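PDB 3RY7: ribokinase from Staphylococcus aureus, which phosphorylates D-ribose at O-5 with ATP and magnesium to give D-ribose 5-phosphate. Local coordinates for residues Val160-Asn165 against Leu179-Val184. Sequence-based numbering, arbitrary orientation.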
loop_
_atom_site.group_PDB
_atom_site.type_symbol
_atom_site.label_atom_id
_atom_site.label_comp_id
_atom_site.label_asym_id
_atom_site.label_seq_id
_atom_site.Cartn_x
_atom_site.Cartn_y
_atom_site.Cartn_z
ATOM N N VAL A 160 35.141 8.088 -13.213
ATOM C CA VAL A 160 33.845 7.775 -12.607
ATOM C C VAL A 160 32.999 6.926 -13.570
ATOM O O VAL A 160 32.857 7.269 -14.749
ATOM C CB VAL A 160 33.097 9.058 -12.200
ATOM C CG1 VAL A 160 31.697 8.735 -11.657
ATOM C CG2 VAL A 160 33.923 9.840 -11.173
ATOM N N THR A 161 32.469 5.804 -13.075
ATOM C CA THR A 161 31.675 4.875 -13.896
ATOM C C THR A 161 30.335 5.465 -14.355
ATOM O O THR A 161 29.554 5.954 -13.543
ATOM C CB THR A 161 31.399 3.571 -13.119
ATOM O OG1 THR A 161 32.647 3.020 -12.696
ATOM C CG2 THR A 161 30.662 2.558 -13.999
ATOM N N THR A 162 30.074 5.433 -15.657
ATOM C CA THR A 162 28.815 5.956 -16.164
ATOM C C THR A 162 27.777 4.868 -16.427
ATOM O O THR A 162 28.089 3.817 -16.982
ATOM C CB THR A 162 29.003 6.758 -17.443
ATOM O OG1 THR A 162 29.557 5.913 -18.460
ATOM C CG2 THR A 162 29.919 7.949 -17.196
ATOM N N VAL A 163 26.534 5.125 -16.033
ATOM C CA VAL A 163 25.463 4.183 -16.302
ATOM C C VAL A 163 24.217 4.848 -16.877
ATOM O O VAL A 163 23.647 5.773 -16.293
ATOM C CB VAL A 163 25.181 3.228 -15.087
ATOM C CG1 VAL A 163 25.949 3.651 -13.842
ATOM C CG2 VAL A 163 23.707 3.083 -14.835
ATOM N N LEU A 164 23.826 4.398 -18.062
ATOM C CA LEU A 164 22.679 4.966 -18.749
ATOM C C LEU A 164 21.530 3.965 -18.805
ATOM O O LEU A 164 21.680 2.850 -19.313
ATOM C CB LEU A 164 23.027 5.398 -20.171
ATOM C CG LEU A 164 21.826 5.905 -20.990
ATOM C CD1 LEU A 164 21.313 7.205 -20.429
ATOM C CD2 LEU A 164 22.161 6.062 -22.465
ATOM N N ASN A 165 20.390 4.382 -18.264
ATOM C CA ASN A 165 19.116 3.695 -18.457
ATOM C C ASN A 165 18.396 4.381 -19.609
ATOM O O ASN A 165 17.809 5.445 -19.430
ATOM C CB ASN A 165 18.313 3.746 -17.156
ATOM C CG ASN A 165 16.845 3.434 -17.351
ATOM O OD1 ASN A 165 15.988 4.167 -16.868
ATOM N ND2 ASN A 165 16.544 2.349 -18.067
ATOM N N LEU A 179 30.429 7.142 -24.366
ATOM C CA LEU A 179 30.727 7.594 -23.015
ATOM C C LEU A 179 30.129 6.674 -21.951
ATOM O O LEU A 179 30.344 6.877 -20.754
ATOM C CB LEU A 179 30.194 9.021 -22.808
ATOM C CG LEU A 179 30.725 10.109 -23.750
ATOM C CD1 LEU A 179 30.127 11.503 -23.410
ATOM C CD2 LEU A 179 32.246 10.134 -23.685
ATOM N N ILE A 180 29.365 5.677 -22.387
ATOM C CA ILE A 180 28.609 4.814 -21.473
ATOM C C ILE A 180 29.393 3.580 -21.064
ATOM O O ILE A 180 29.827 2.812 -21.920
ATOM C CB ILE A 180 27.316 4.333 -22.139
ATOM C CG1 ILE A 180 26.455 5.528 -22.553
ATOM C CG2 ILE A 180 26.547 3.367 -21.210
ATOM C CD1 ILE A 180 25.389 5.175 -23.554
ATOM N N ASP A 181 29.569 3.387 -19.760
ATOM C CA ASP A 181 30.234 2.198 -19.234
ATOM C C ASP A 181 29.256 1.016 -19.030
ATOM O O ASP A 181 29.573 -0.142 -19.342
ATOM C CB ASP A 181 30.950 2.558 -17.936
ATOM C CG ASP A 181 32.087 3.560 -18.166
ATOM O OD1 ASP A 181 32.590 3.639 -19.315
ATOM O OD2 ASP A 181 32.477 4.267 -17.215
ATOM N N ILE A 182 28.058 1.330 -18.542
ATOM C CA ILE A 182 27.029 0.336 -18.254
ATOM C C ILE A 182 25.723 0.794 -18.859
ATOM O O ILE A 182 25.231 1.875 -18.522
ATOM C CB ILE A 182 26.791 0.200 -16.736
ATOM C CG1 ILE A 182 28.101 0.011 -15.979
ATOM C CG2 ILE A 182 25.809 -0.937 -16.429
ATOM C CD1 ILE A 182 27.876 -0.316 -14.484
ATOM N N ILE A 183 25.163 -0.001 -19.763
ATOM C CA ILE A 183 23.872 0.333 -20.327
ATOM C C ILE A 183 22.804 -0.668 -19.853
ATOM O O ILE A 183 23.062 -1.868 -19.772
ATOM C CB ILE A 183 23.948 0.447 -21.855
ATOM C CG1 ILE A 183 22.739 1.195 -22.387
ATOM C CG2 ILE A 183 24.112 -0.930 -22.515
ATOM C CD1 ILE A 183 22.861 1.601 -23.847
ATOM N N VAL A 184 21.614 -0.168 -19.525
ATOM C CA VAL A 184 20.552 -0.993 -18.928
ATOM C C VAL A 184 19.202 -0.770 -19.607
ATOM O O VAL A 184 18.287 -0.227 -18.998
ATOM C CB VAL A 184 20.378 -0.646 -17.432
ATOM C CG1 VAL A 184 19.354 -1.540 -16.774
ATOM C CG2 VAL A 184 21.709 -0.727 -16.708
HETATM O O HOH W 1 34.210 6.142 -17.044
#
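V163 and I182 pair as neighbours in two parallel strands, 161-165 and 182-183, joined through helix 174-177 as a beta-alpha-beta unit. The unit belongs to the large sheet of the pfkB (ribokinase) fold. Three backbone bonds set the register: I182 N to T162 O (2.9 Å), L164 N to I182 O, and V184 N to L164 O.

Before strand 182-183 starts, side chains add to the pairing. In D181, CB lies near T162 O, and chi1 of -65° puts CG beside its own backbone N. CG faces T162 OG1. At the tip, OD2 accepts a hydrogen bond from T162 N at 3.1 Å, from above the carboxylate plane and at a nearly straight 166°. OD2 also takes a hydrogen from a water that donates to V160 O as well. T162 OG1 accepts one from D181 N at 2.8 Å and donates to L179 O at 2.6 Å, on a lone pair in the carbonyl plane. T162 and D181 thus hold each other through backbone and side chain.

V163 and I182 share one face of the sheet, CB to CB 3.8 Å. L164 points to the opposite face, where its CD2 touches CD1 of I180 at 3.5 Å.

The far end lies near the active site: the N165 side chain approaches D254, the likely proton acceptor. N165 OD1 is hydrogen-bonded to Q46 NE2, while N165 ND2 donates to V184 O at 3.2 Å, nearly in its own amide plane.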